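Local coordinates for protein kappa-carrageenase (Pseudoalteromonas carrageenovora, PDB 1DYP) that hydrolyses the internal beta-1,4 linkages of kappa-carrageenan, between D-galactose 4-sulfate and 3,6-anhydro-D-galactose, using this family 16 glycoside hydrolase catalytic domain, at residues K90-N96 and H222-T228; K105-F110 and D187-D191; V199-I204 and K216-H222; L233-H237 and N250-F256. The protein carries 1 engineered substitution. All coordinates share one frame; numbering follows the deposited sequence. Where two conformers were deposited one is given.

Contact 1: residues K90-N96 and H222-T228; sequences KSRATGN and HRQMNLT
Asn-226 reaches across to the corner in segment 90-96, where its ND2 donates to Ser-91 O at 2.7 Å, nearly straight and in both the amide and carbonyl planes. Packing is tight here. Ser-91 N bonds Leu-227 O at 2.7 Å, and Ser-91 OG accepts from Leu-227 N (2.9 Å) while donating to Ala-93 O. A serine suits this bend because its short hydroxyl, tucked between backbone N and carbonyl carbon (chi1 73°), can bond to both segments. Behind it, Leu-227 is buried against Val-265 and Thr-267. The solvent side is looser: Gln-224 folds back so that OE1 takes the Thr-94 OG1 hydrogen on a lone pair (2.7 Å), and Asn-96 ND2 meets His-222 O from above its carbonyl plane. An alanine in place of Asn-226 would probably leave Ser-91 O without this donor and open a gap beside Thr-94 CG2. Side-chain amides and hydroxyls thus take over where regular antiparallel pairing lapses, consistent with strand 75-95 turning its corner while staying bound to strand 225-233.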
loop_
_atom_site.group_PDB
_atom_site.type_symbol
_atom_site.label_atom_id
_atom_site.label_comp_id
_atom_site.label_asym_id
_atom_site.label_seq_id
_atom_site.Cartn_x
_atom_site.Cartn_y
_atom_site.Cartn_z
ATOM N N LYS A 90 0.156 9.713 -1.675
ATOM C CA LYS A 90 0.084 9.534 -0.226
ATOM C C LYS A 90 -0.675 10.707 0.382
ATOM O O LYS A 90 -0.279 11.859 0.211
ATOM C CB LYS A 90 1.503 9.473 0.342
ATOM C CG LYS A 90 1.605 9.322 1.853
ATOM C CD LYS A 90 3.064 9.486 2.275
ATOM C CE LYS A 90 3.268 9.369 3.775
ATOM N NZ LYS A 90 4.715 9.572 4.114
ATOM N N SER A 91 -1.760 10.426 1.096
ATOM C CA SER A 91 -2.542 11.507 1.684
ATOM C C SER A 91 -1.728 12.253 2.723
ATOM O O SER A 91 -0.988 11.649 3.501
ATOM C CB SER A 91 -3.834 10.976 2.323
ATOM O OG SER A 91 -3.586 10.280 3.534
ATOM N N ARG A 92 -1.852 13.573 2.726
ATOM C CA ARG A 92 -1.127 14.366 3.702
ATOM C C ARG A 92 -1.816 14.193 5.051
ATOM O O ARG A 92 -1.165 14.201 6.098
ATOM C CB ARG A 92 -1.092 15.833 3.273
ATOM C CG ARG A 92 -0.310 16.044 1.980
ATOM C CD ARG A 92 -0.247 17.508 1.583
ATOM N NE ARG A 92 0.279 17.684 0.229
ATOM C CZ ARG A 92 1.547 17.488 -0.121
ATOM N NH1 ARG A 92 2.439 17.108 0.782
ATOM N NH2 ARG A 92 1.922 17.669 -1.380
ATOM N N ALA A 93 -3.133 14.016 5.018
ATOM C CA ALA A 93 -3.910 13.813 6.234
ATOM C C ALA A 93 -3.728 12.381 6.727
ATOM O O ALA A 93 -3.426 11.476 5.946
ATOM C CB ALA A 93 -5.382 14.086 5.965
ATOM N N THR A 94 -3.916 12.180 8.027
ATOM C CA THR A 94 -3.769 10.859 8.619
ATOM C C THR A 94 -5.032 10.456 9.360
ATOM O O THR A 94 -5.916 11.276 9.605
ATOM C CB THR A 94 -2.605 10.807 9.632
ATOM O OG1 THR A 94 -2.919 11.635 10.760
ATOM C CG2 THR A 94 -1.311 11.287 8.993
ATOM N N GLY A 95 -5.104 9.178 9.713
ATOM C CA GLY A 95 -6.244 8.672 10.448
ATOM C C GLY A 95 -6.041 7.204 10.762
ATOM O O GLY A 95 -4.969 6.651 10.504
ATOM N N ASN A 96 -7.057 6.576 11.338
ATOM C CA ASN A 96 -6.973 5.159 11.649
ATOM C C ASN A 96 -8.298 4.444 11.440
ATOM O O ASN A 96 -8.472 3.738 10.450
ATOM C CB ASN A 96 -6.452 4.917 13.081
ATOM C CG ASN A 96 -7.033 5.876 14.109
ATOM O OD1 ASN A 96 -8.163 6.344 13.983
ATOM N ND2 ASN A 96 -6.254 6.155 15.151
ATOM N N HIS A 222 -3.334 1.203 15.667
ATOM C CA HIS A 222 -4.109 2.322 16.192
ATOM C C HIS A 222 -3.402 3.656 15.961
ATOM O O HIS A 222 -3.918 4.715 16.330
ATOM C CB HIS A 222 -4.371 2.136 17.690
ATOM C CG HIS A 222 -5.041 0.842 18.030
ATOM N ND1 HIS A 222 -4.337 -0.292 18.374
ATOM C CD2 HIS A 222 -6.349 0.494 18.051
ATOM C CE1 HIS A 222 -5.182 -1.282 18.591
ATOM N NE2 HIS A 222 -6.410 -0.834 18.400
ATOM N N ARG A 223 -2.220 3.605 15.358
ATOM C CA ARG A 223 -1.465 4.819 15.076
ATOM C C ARG A 223 -2.075 5.582 13.909
ATOM O O ARG A 223 -2.896 5.047 13.163
ATOM C CB ARG A 223 -0.007 4.482 14.749
ATOM C CG ARG A 223 0.819 4.057 15.948
ATOM C CD ARG A 223 2.225 3.656 15.538
ATOM N NE ARG A 223 2.958 4.747 14.898
ATOM C CZ ARG A 223 3.440 5.811 15.532
ATOM N NH1 ARG A 223 3.273 5.945 16.841
ATOM N NH2 ARG A 223 4.103 6.739 14.854
ATOM N N GLN A 224 -1.673 6.842 13.772
ATOM C CA GLN A 224 -2.139 7.696 12.690
ATOM C C GLN A 224 -1.424 7.253 11.422
ATOM O O GLN A 224 -0.192 7.216 11.378
ATOM C CB GLN A 224 -1.800 9.153 12.999
ATOM C CG GLN A 224 -2.633 9.760 14.110
ATOM C CD GLN A 224 -4.088 9.880 13.723
ATOM O OE1 GLN A 224 -4.412 10.386 12.647
ATOM N NE2 GLN A 224 -4.976 9.415 14.592
HETATM N N MSE A 225 -2.193 6.926 10.391
HETATM C CA MSE A 225 -1.612 6.449 9.145
HETATM C C MSE A 225 -2.053 7.249 7.927
HETATM O O MSE A 225 -3.199 7.689 7.843
HETATM C CB MSE A 225 -1.977 4.975 8.955
HETATM C CG MSE A 225 -1.559 4.099 10.132
HETATM SE SE MSE A 225 -2.282 2.300 10.087
HETATM C CE MSE A 225 -3.997 2.679 10.885
ATOM N N ASN A 226 -1.122 7.439 6.995
ATOM C CA ASN A 226 -1.395 8.162 5.755
ATOM C C ASN A 226 -1.917 7.179 4.722
ATOM O O ASN A 226 -1.296 6.147 4.476
ATOM C CB ASN A 226 -0.126 8.826 5.209
ATOM C CG ASN A 226 0.453 9.843 6.162
ATOM O OD1 ASN A 226 1.098 9.489 7.154
ATOM N ND2 ASN A 226 0.217 11.120 5.877
ATOM N N LEU A 227 -3.056 7.504 4.118
ATOM C CA LEU A 227 -3.664 6.639 3.112
ATOM C C LEU A 227 -2.847 6.732 1.831
ATOM O O LEU A 227 -2.611 7.824 1.313
ATOM C CB LEU A 227 -5.103 7.067 2.858
ATOM C CG LEU A 227 -5.941 6.050 2.088
ATOM C CD1 LEU A 227 -5.952 4.711 2.828
ATOM C CD2 LEU A 227 -7.352 6.600 1.939
ATOM N N THR A 228 -2.449 5.580 1.307
ATOM C CA THR A 228 -1.589 5.558 0.136
ATOM C C THR A 228 -1.976 4.617 -1.001
ATOM O O THR A 228 -2.472 3.515 -0.785
ATOM C CB THR A 228 -0.153 5.207 0.586
ATOM O OG1 THR A 228 0.189 6.006 1.727
ATOM C CG2 THR A 228 0.853 5.466 -0.521
#

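Contact 2: residues K105-F110 and D187-D191; sequences KGASTF and DPRND
Two nitrogens of Arg-189, the side chain that spans to Ser-108, grip Asp-187 OD1: the backbone N at 2.8 Å on the anti side, closing an Asx turn, and NE at 3.0 Å on the syn lone pair. Arg-189 NH2 takes Asp-187 OD2 in turn, so the guanidinium holds the carboxylate side-on, with both oxygens close to the guanidinium plane, and its rotation is fixed. The type I turn from Asp-187 to Asn-190 is stiffened by this salt bridge, and the remaining nitrogen, NH1, is presented to the facing loop. There it donates to Ser-108 O at 3.1 Å, a bent bond with the oxygen well out of the guanidinium plane, and rests 3.5 Å from Phe-110 CB. The aliphatic part of the arginine is used as well, for CG lies against Ala-107 O. Gly-106 N donates to Pro-188 O at 2.9 Å; glycine fits here since a beta carbon would crowd that same oxygen. A water bridges Gly-106 O and Arg-189 O, donating to both, while the extended methylenes of Lys-105 run past Asp-191 O, CG coming to 3.4 Å. The contact thus ties the loop joining strands 98-105 and 113-120 to the one leading into strand 193-199, beside strand 258-270, where Lys-105 is hydrogen-bonded to Glu-261 through the backbone and Ala-107 packs on Thr-258.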
loop_
_atom_site.group_PDB
_atom_site.type_symbol
_atom_site.label_atom_id
_atom_site.label_comp_id
_atom_site.label_asym_id
_atom_site.label_seq_id
_atom_site.Cartn_x
_atom_site.Cartn_y
_atom_site.Cartn_z
ATOM N N LYS A 105 -7.694 -0.999 -10.893
ATOM C CA LYS A 105 -7.446 -1.890 -12.014
ATOM C C LYS A 105 -5.940 -2.115 -11.946
ATOM O O LYS A 105 -5.168 -1.158 -11.921
ATOM C CB LYS A 105 -7.820 -1.212 -13.325
ATOM C CG LYS A 105 -7.583 -2.041 -14.567
ATOM C CD LYS A 105 -8.104 -1.239 -15.741
ATOM C CE LYS A 105 -7.915 -1.916 -17.061
ATOM N NZ LYS A 105 -8.521 -1.037 -18.100
ATOM N N GLY A 106 -5.526 -3.376 -11.885
ATOM C CA GLY A 106 -4.110 -3.676 -11.799
ATOM C C GLY A 106 -3.343 -3.401 -13.077
ATOM O O GLY A 106 -3.934 -3.164 -14.132
ATOM N N ALA A 107 -2.017 -3.414 -12.976
ATOM C CA ALA A 107 -1.156 -3.191 -14.135
ATOM C C ALA A 107 -1.217 -4.449 -14.995
ATOM O O ALA A 107 -1.342 -5.553 -14.472
ATOM C CB ALA A 107 0.277 -2.925 -13.681
ATOM N N SER A 108 -1.124 -4.288 -16.311
ATOM C CA SER A 108 -1.209 -5.432 -17.214
ATOM C C SER A 108 -0.030 -6.390 -17.103
ATOM O O SER A 108 -0.188 -7.596 -17.253
ATOM C CB SER A 108 -1.335 -4.956 -18.662
ATOM O OG SER A 108 -0.149 -4.316 -19.093
ATOM N N THR A 109 1.151 -5.849 -16.832
ATOM C CA THR A 109 2.350 -6.668 -16.721
ATOM C C THR A 109 2.410 -7.501 -15.443
ATOM O O THR A 109 2.121 -7.013 -14.353
ATOM C CB THR A 109 3.606 -5.782 -16.812
ATOM O OG1 THR A 109 3.653 -5.183 -18.113
ATOM C CG2 THR A 109 4.876 -6.600 -16.576
ATOM N N PHE A 110 2.771 -8.771 -15.599
ATOM C CA PHE A 110 2.904 -9.691 -14.477
ATOM C C PHE A 110 3.758 -10.877 -14.898
ATOM O O PHE A 110 3.509 -11.489 -15.935
ATOM C CB PHE A 110 1.547 -10.220 -14.014
ATOM C CG PHE A 110 1.653 -11.271 -12.943
ATOM C CD1 PHE A 110 1.941 -10.919 -11.627
ATOM C CD2 PHE A 110 1.508 -12.623 -13.258
ATOM C CE1 PHE A 110 2.085 -11.891 -10.639
ATOM C CE2 PHE A 110 1.653 -13.607 -12.276
ATOM C CZ PHE A 110 1.943 -13.239 -10.963
ATOM N N ASP A 187 -9.351 -11.849 -12.711
ATOM C CA ASP A 187 -8.001 -11.367 -12.979
ATOM C C ASP A 187 -8.063 -9.898 -12.572
ATOM O O ASP A 187 -8.813 -9.120 -13.154
ATOM C CB ASP A 187 -7.680 -11.480 -14.471
ATOM C CG ASP A 187 -6.237 -11.152 -14.778
ATOM O OD1 ASP A 187 -5.711 -10.181 -14.197
ATOM O OD2 ASP A 187 -5.629 -11.861 -15.607
ATOM N N PRO A 188 -7.275 -9.494 -11.565
ATOM C CA PRO A 188 -7.307 -8.093 -11.131
ATOM C C PRO A 188 -6.828 -7.076 -12.160
ATOM O O PRO A 188 -6.950 -5.874 -11.945
ATOM C CB PRO A 188 -6.442 -8.102 -9.877
ATOM C CG PRO A 188 -5.422 -9.144 -10.193
ATOM C CD PRO A 188 -6.243 -10.251 -10.834
ATOM N N ARG A 189 -6.291 -7.560 -13.275
ATOM C CA ARG A 189 -5.806 -6.676 -14.327
ATOM C C ARG A 189 -6.926 -6.367 -15.314
ATOM O O ARG A 189 -6.771 -5.528 -16.201
ATOM C CB ARG A 189 -4.648 -7.339 -15.070
ATOM C CG ARG A 189 -3.471 -7.688 -14.180
ATOM C CD ARG A 189 -2.441 -8.491 -14.945
ATOM N NE ARG A 189 -2.972 -9.794 -15.334
ATOM C CZ ARG A 189 -2.288 -10.694 -16.028
ATOM N NH1 ARG A 189 -1.049 -10.430 -16.418
ATOM N NH2 ARG A 189 -2.837 -11.868 -16.311
ATOM N N ASN A 190 -8.056 -7.046 -15.150
ATOM C CA ASN A 190 -9.193 -6.851 -16.035
ATOM C C ASN A 190 -10.285 -6.007 -15.395
ATOM O O ASN A 190 -10.962 -6.446 -14.466
ATOM C CB ASN A 190 -9.787 -8.195 -16.444
ATOM C CG ASN A 190 -10.769 -8.061 -17.587
ATOM O OD1 ASN A 190 -10.369 -7.904 -18.743
ATOM N ND2 ASN A 190 -12.060 -8.097 -17.272
ATOM N N ASP A 191 -10.464 -4.798 -15.912
ATOM C CA ASP A 191 -11.479 -3.889 -15.402
ATOM C C ASP A 191 -11.164 -3.483 -13.966
ATOM O O ASP A 191 -10.158 -3.900 -13.389
ATOM C CB ASP A 191 -12.861 -4.548 -15.448
ATOM C CG ASP A 191 -13.976 -3.551 -15.708
ATOM O OD1 ASP A 191 -13.884 -2.401 -15.232
ATOM O OD2 ASP A 191 -14.957 -3.925 -16.384
HETATM O O HOH W 1 -4.454 -4.006 -16.807
#

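Contact 3: residues V199-I204 and K216-H222; sequences VTKDKI and KDNLYWH
The imidazole of His-222 meets Lys-201 O at its edge, NE2 donating at 2.8 Å almost in the ring plane, while Asn-218 OD1 lies 3.3 Å above one face of that ring, toward its rim. The Trp-221 indole has Tyr-220 CB over one face, and Ile-204 CD1 comes 3.8 Å from Trp-221 CE3, the two side chains crossing at about a right angle. Asn-218 binds these pieces together. With CG opposite the backbone N (chi1 -172°), its amide points into the loop, where ND2 donates to Thr-200 O at 2.8 Å and to Trp-221 O, and OD1 accepts from Trp-221 N in an Asx motif. A leucine in its place would probably leave Thr-200 O without this donor and the 218-221 loop freer to move. Outside, Lys-203 forms a salt bridge with Asp-217, though the modelled length is doubtfully short. The contact closes the open end of the hairpin of strands 203-208 and 211-217, with Trp-221 packed on strands 133-139 and 151-162 and helix 175-178, near the nucleophile Glu-137.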
loop_
_atom_site.group_PDB
_atom_site.type_symbol
_atom_site.label_atom_id
_atom_site.label_comp_id
_atom_site.label_asym_id
_atom_site.label_seq_id
_atom_site.Cartn_x
_atom_site.Cartn_y
_atom_site.Cartn_z
ATOM N N VAL A 199 -11.699 -0.486 9.521
ATOM C CA VAL A 199 -10.806 -0.462 10.664
ATOM C C VAL A 199 -11.502 0.104 11.894
ATOM O O VAL A 199 -12.047 1.205 11.852
ATOM C CB VAL A 199 -9.559 0.408 10.365
ATOM C CG1 VAL A 199 -8.564 0.314 11.505
ATOM C CG2 VAL A 199 -8.917 -0.033 9.052
ATOM N N THR A 200 -11.496 -0.665 12.979
ATOM C CA THR A 200 -12.077 -0.222 14.242
ATOM C C THR A 200 -10.976 -0.442 15.270
ATOM O O THR A 200 -9.942 -1.028 14.955
ATOM C CB THR A 200 -13.315 -1.050 14.652
ATOM O OG1 THR A 200 -12.899 -2.333 15.136
ATOM C CG2 THR A 200 -14.251 -1.231 13.468
ATOM N N LYS A 201 -11.176 0.023 16.497
ATOM C CA LYS A 201 -10.141 -0.172 17.499
ATOM C C LYS A 201 -9.967 -1.645 17.840
ATOM O O LYS A 201 -8.925 -2.043 18.356
ATOM C CB LYS A 201 -10.461 0.610 18.774
ATOM C CG LYS A 201 -11.820 0.317 19.373
ATOM C CD LYS A 201 -11.951 0.968 20.745
ATOM C CE LYS A 201 -11.470 2.414 20.736
ATOM N NZ LYS A 201 -12.224 3.280 19.784
ATOM N N ASP A 202 -10.973 -2.456 17.527
ATOM C CA ASP A 202 -10.923 -3.881 17.846
ATOM C C ASP A 202 -10.708 -4.844 16.684
ATOM O O ASP A 202 -10.128 -5.918 16.871
ATOM C CB ASP A 202 -12.204 -4.296 18.571
ATOM C CG ASP A 202 -12.466 -3.468 19.810
ATOM O OD1 ASP A 202 -11.544 -3.343 20.640
ATOM O OD2 ASP A 202 -13.592 -2.950 19.954
ATOM N N LYS A 203 -11.173 -4.476 15.495
ATOM C CA LYS A 203 -11.060 -5.368 14.343
ATOM C C LYS A 203 -10.686 -4.681 13.041
ATOM O O LYS A 203 -10.893 -3.482 12.870
ATOM C CB LYS A 203 -12.391 -6.090 14.113
ATOM C CG LYS A 203 -12.951 -6.812 15.322
ATOM C CD LYS A 203 -12.267 -8.142 15.561
ATOM C CE LYS A 203 -12.863 -8.813 16.786
ATOM N NZ LYS A 203 -12.300 -10.161 17.014
ATOM N N ILE A 204 -10.139 -5.470 12.121
ATOM C CA ILE A 204 -9.777 -4.998 10.796
ATOM C C ILE A 204 -10.382 -6.045 9.866
ATOM O O ILE A 204 -10.091 -7.238 9.986
ATOM C CB ILE A 204 -8.248 -4.935 10.603
ATOM C CG1 ILE A 204 -7.628 -4.062 11.695
ATOM C CG2 ILE A 204 -7.918 -4.354 9.226
ATOM C CD1 ILE A 204 -6.118 -4.050 11.690
ATOM N N LYS A 216 -8.751 -9.596 11.118
ATOM C CA LYS A 216 -7.736 -9.750 12.149
ATOM C C LYS A 216 -8.133 -8.871 13.316
ATOM O O LYS A 216 -8.936 -7.953 13.166
ATOM C CB LYS A 216 -6.372 -9.267 11.650
ATOM C CG LYS A 216 -5.813 -9.989 10.440
ATOM C CD LYS A 216 -5.475 -11.431 10.753
ATOM C CE LYS A 216 -4.790 -12.081 9.562
ATOM N NZ LYS A 216 -4.647 -13.560 9.720
ATOM N N ASP A 217 -7.579 -9.151 14.486
ATOM C CA ASP A 217 -7.860 -8.306 15.630
ATOM C C ASP A 217 -6.914 -7.127 15.502
ATOM O O ASP A 217 -5.764 -7.285 15.078
ATOM C CB ASP A 217 -7.614 -9.066 16.926
ATOM C CG ASP A 217 -8.711 -10.058 17.219
ATOM O OD1 ASP A 217 -9.852 -9.610 17.456
ATOM O OD2 ASP A 217 -8.438 -11.275 17.203
ATOM N N ASN A 218 -7.394 -5.935 15.833
ATOM C CA ASN A 218 -6.542 -4.765 15.723
ATOM C C ASN A 218 -5.679 -4.658 16.966
ATOM O O ASN A 218 -6.019 -3.951 17.916
ATOM C CB ASN A 218 -7.367 -3.492 15.562
ATOM C CG ASN A 218 -6.502 -2.299 15.243
ATOM O OD1 ASN A 218 -5.284 -2.351 15.413
ATOM N ND2 ASN A 218 -7.117 -1.217 14.786
ATOM N N LEU A 219 -4.558 -5.367 16.944
ATOM C CA LEU A 219 -3.634 -5.384 18.064
ATOM C C LEU A 219 -2.636 -4.242 18.026
ATOM O O LEU A 219 -2.356 -3.618 19.054
ATOM C CB LEU A 219 -2.853 -6.699 18.073
ATOM C CG LEU A 219 -3.650 -8.003 18.079
ATOM C CD1 LEU A 219 -2.697 -9.174 17.905
ATOM C CD2 LEU A 219 -4.432 -8.126 19.375
ATOM N N TYR A 220 -2.108 -3.966 16.838
ATOM C CA TYR A 220 -1.074 -2.948 16.687
ATOM C C TYR A 220 -1.307 -1.914 15.594
ATOM O O TYR A 220 -0.348 -1.368 15.054
ATOM C CB TYR A 220 0.258 -3.648 16.408
ATOM C CG TYR A 220 0.504 -4.861 17.274
ATOM C CD1 TYR A 220 0.607 -4.740 18.657
ATOM C CD2 TYR A 220 0.624 -6.134 16.712
ATOM C CE1 TYR A 220 0.824 -5.852 19.461
ATOM C CE2 TYR A 220 0.843 -7.256 17.513
ATOM C CZ TYR A 220 0.942 -7.104 18.886
ATOM O OH TYR A 220 1.167 -8.197 19.692
ATOM N N TRP A 221 -2.563 -1.624 15.279
ATOM C CA TRP A 221 -2.844 -0.669 14.219
ATOM C C TRP A 221 -3.774 0.461 14.652
ATOM O O TRP A 221 -4.851 0.661 14.088
ATOM C CB TRP A 221 -3.387 -1.438 13.007
ATOM C CG TRP A 221 -2.376 -2.450 12.546
ATOM C CD1 TRP A 221 -1.297 -2.215 11.740
ATOM C CD2 TRP A 221 -2.236 -3.800 13.012
ATOM N NE1 TRP A 221 -0.488 -3.326 11.689
ATOM C CE2 TRP A 221 -1.041 -4.313 12.462
ATOM C CE3 TRP A 221 -3.004 -4.623 13.849
ATOM C CZ2 TRP A 221 -0.591 -5.612 12.722
ATOM C CZ3 TRP A 221 -2.557 -5.918 14.107
ATOM C CH2 TRP A 221 -1.360 -6.398 13.545
ATOM N N HIS A 222 -3.334 1.203 15.667
ATOM C CA HIS A 222 -4.109 2.322 16.192
ATOM C C HIS A 222 -3.402 3.656 15.961
ATOM O O HIS A 222 -3.918 4.715 16.330
ATOM C CB HIS A 222 -4.371 2.136 17.690
ATOM C CG HIS A 222 -5.041 0.842 18.030
ATOM N ND1 HIS A 222 -4.337 -0.292 18.374
ATOM C CD2 HIS A 222 -6.349 0.494 18.051
ATOM C CE1 HIS A 222 -5.182 -1.282 18.591
ATOM N NE2 HIS A 222 -6.410 -0.834 18.400
HETATM O O HOH W 2 -9.737 -7.175 19.209
#

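Contact 4: residues L233-H237 and N250-F256; sequences LRAPH and NKSAEGF
His-237 and Phe-256 both turn CG away from the carbonyl carbon (chi1 -50° and -64°), which aims their side chains at each other from opposite directions. Their rings form an offset edge-to-face pair, with centroids 5.3 Å apart and planes at 71°: the edge of Phe-256 is directed toward the face of His-237, with Phe-256 CE1 3.5 Å from His-237 NE2. The opposite face of the imidazole has Pro-236 CG 4.0 Å above it, toward the rim, so His-237 is sandwiched between a proline and a phenylalanine. The cis peptide before Pro-236 belongs to the turn that brings His-237 N back to Arg-234 O. A flat ring that can also donate suits this buried place, because His-237 ND1 gives to Asn-250 O at 2.8 Å, close to the ring plane but well above the carbonyl plane. Leu-233 CD1 makes a looser apolar contact with Phe-256 CZ, and Tyr-84 meets both aromatic rings. Arg-234, important for substrate recognition, follows Leu-233 and turns the other way, its NE bonded to Gln-145. This packing therefore joins the loop that carries Arg-234 to the loop entering strand 258-270. Gly-255 permits the type II turn before Phe-256, and in the Asx turn further back Asn-250 OD1 accepts from Ser-252 N at 3.0 Å.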
loop_
_atom_site.group_PDB
_atom_site.type_symbol
_atom_site.label_atom_id
_atom_site.label_comp_id
_atom_site.label_asym_id
_atom_site.label_seq_id
_atom_site.Cartn_x
_atom_site.Cartn_y
_atom_site.Cartn_z
ATOM N N LEU A 233 7.843 -2.388 -7.138
ATOM C CA LEU A 233 8.537 -3.323 -8.014
ATOM C C LEU A 233 8.637 -4.676 -7.310
ATOM O O LEU A 233 8.735 -4.741 -6.078
ATOM C CB LEU A 233 9.936 -2.785 -8.328
ATOM C CG LEU A 233 10.666 -3.338 -9.550
ATOM C CD1 LEU A 233 9.942 -2.929 -10.837
ATOM C CD2 LEU A 233 12.095 -2.803 -9.551
ATOM N N ARG A 234 8.621 -5.752 -8.092
ATOM C CA ARG A 234 8.696 -7.104 -7.546
ATOM C C ARG A 234 9.507 -8.017 -8.456
ATOM O O ARG A 234 9.998 -7.592 -9.502
ATOM C CB ARG A 234 7.284 -7.686 -7.389
ATOM C CG ARG A 234 6.388 -6.936 -6.410
ATOM C CD ARG A 234 6.877 -7.093 -4.976
ATOM N NE ARG A 234 5.925 -6.571 -3.994
ATOM C CZ ARG A 234 5.889 -5.311 -3.571
ATOM N NH1 ARG A 234 6.754 -4.423 -4.042
ATOM N NH2 ARG A 234 4.991 -4.946 -2.663
ATOM N N ALA A 235 9.651 -9.271 -8.042
ATOM C CA ALA A 235 10.367 -10.255 -8.839
ATOM C C ALA A 235 9.678 -10.251 -10.203
ATOM O O ALA A 235 8.458 -10.111 -10.286
ATOM C CB ALA A 235 10.258 -11.631 -8.187
ATOM N N PRO A 236 10.432 -10.474 -11.286
ATOM C CA PRO A 236 11.866 -10.759 -11.397
ATOM C C PRO A 236 12.847 -9.588 -11.328
ATOM O O PRO A 236 14.011 -9.748 -11.696
ATOM C CB PRO A 236 11.951 -11.463 -12.740
ATOM C CG PRO A 236 10.974 -10.659 -13.561
ATOM C CD PRO A 236 9.791 -10.498 -12.617
ATOM N N HIS A 237 12.399 -8.432 -10.852
ATOM C CA HIS A 237 13.270 -7.260 -10.796
ATOM C C HIS A 237 13.789 -6.942 -9.409
ATOM O O HIS A 237 14.448 -5.922 -9.203
ATOM C CB HIS A 237 12.517 -6.057 -11.349
ATOM C CG HIS A 237 11.875 -6.325 -12.671
ATOM N ND1 HIS A 237 12.604 -6.660 -13.790
ATOM C CD2 HIS A 237 10.574 -6.359 -13.042
ATOM C CE1 HIS A 237 11.780 -6.891 -14.796
ATOM N NE2 HIS A 237 10.542 -6.717 -14.368
ATOM N N ASN A 250 17.698 -8.592 -13.456
ATOM C CA ASN A 250 16.721 -8.429 -14.521
ATOM C C ASN A 250 16.214 -7.000 -14.529
ATOM O O ASN A 250 15.420 -6.602 -13.676
ATOM C CB ASN A 250 15.532 -9.378 -14.342
ATOM C CG ASN A 250 14.510 -9.249 -15.464
ATOM O OD1 ASN A 250 14.256 -8.153 -15.963
ATOM N ND2 ASN A 250 13.911 -10.368 -15.855
ATOM N N LYS A 251 16.690 -6.220 -15.493
ATOM C CA LYS A 251 16.267 -4.832 -15.632
ATOM C C LYS A 251 15.699 -4.639 -17.030
ATOM O O LYS A 251 15.982 -3.656 -17.711
ATOM C CB LYS A 251 17.443 -3.882 -15.379
ATOM C CG LYS A 251 18.763 -4.320 -15.981
ATOM C CD LYS A 251 19.910 -3.464 -15.458
ATOM C CE LYS A 251 21.258 -4.041 -15.859
ATOM N NZ LYS A 251 22.390 -3.277 -15.266
ATOM N N SER A 252 14.885 -5.602 -17.445
ATOM C CA SER A 252 14.261 -5.569 -18.757
ATOM C C SER A 252 13.278 -4.418 -18.892
ATOM O O SER A 252 12.603 -4.043 -17.931
ATOM C CB SER A 252 13.527 -6.885 -19.024
ATOM O OG SER A 252 12.870 -6.855 -20.280
ATOM N N ALA A 253 13.204 -3.868 -20.098
ATOM C CA ALA A 253 12.291 -2.776 -20.395
ATOM C C ALA A 253 10.983 -3.354 -20.933
ATOM O O ALA A 253 9.980 -2.652 -21.037
ATOM C CB ALA A 253 12.914 -1.835 -21.426
ATOM N N GLU A 254 10.998 -4.639 -21.276
ATOM C CA GLU A 254 9.806 -5.293 -21.800
ATOM C C GLU A 254 8.732 -5.317 -20.722
ATOM O O GLU A 254 9.003 -5.675 -19.576
ATOM C CB GLU A 254 10.126 -6.723 -22.235
ATOM C CG GLU A 254 11.303 -6.840 -23.192
ATOM C CD GLU A 254 11.495 -8.257 -23.702
ATOM O OE1 GLU A 254 11.419 -9.199 -22.885
ATOM O OE2 GLU A 254 11.730 -8.429 -24.916
ATOM N N GLY A 255 7.517 -4.929 -21.094
ATOM C CA GLY A 255 6.430 -4.916 -20.136
ATOM C C GLY A 255 6.310 -3.576 -19.435
ATOM O O GLY A 255 5.440 -3.388 -18.585
ATOM N N PHE A 256 7.197 -2.647 -19.779
ATOM C CA PHE A 256 7.171 -1.312 -19.193
ATOM C C PHE A 256 7.091 -0.269 -20.297
ATOM O O PHE A 256 7.609 -0.472 -21.390
ATOM C CB PHE A 256 8.418 -1.065 -18.339
ATOM C CG PHE A 256 8.510 -1.962 -17.142
ATOM C CD1 PHE A 256 9.063 -3.233 -17.247
ATOM C CD2 PHE A 256 7.992 -1.554 -15.918
ATOM C CE1 PHE A 256 9.096 -4.089 -16.149
ATOM C CE2 PHE A 256 8.018 -2.402 -14.814
ATOM C CZ PHE A 256 8.571 -3.670 -14.930
#

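Overall arrangement
Along the chain the 90-96 segment comes first; contact 2 then contact 3 follow before 222-228 completes contact 1, and contact 4 comes last. Contacts 1 and 3 share His-222, have centres about 15 Å apart and touch through Asn-96 and Val-199; the loop between strands 211-217 and 225-233 connects them, beside the strand of the nucleophile Glu-137. Contacts 2 and 4, centres about 16 Å apart, meet through a probable hydrogen bond between Thr-109 and Gly-255. Contacts 3 and 4 lie on opposite sides of the chain's centre, about 35 Å between centres. They join strands and loops of the family's beta-sandwich; contacts 1 and 3 lie near the nucleophile, and contact 4 holds the substrate-recognition residue Arg-234.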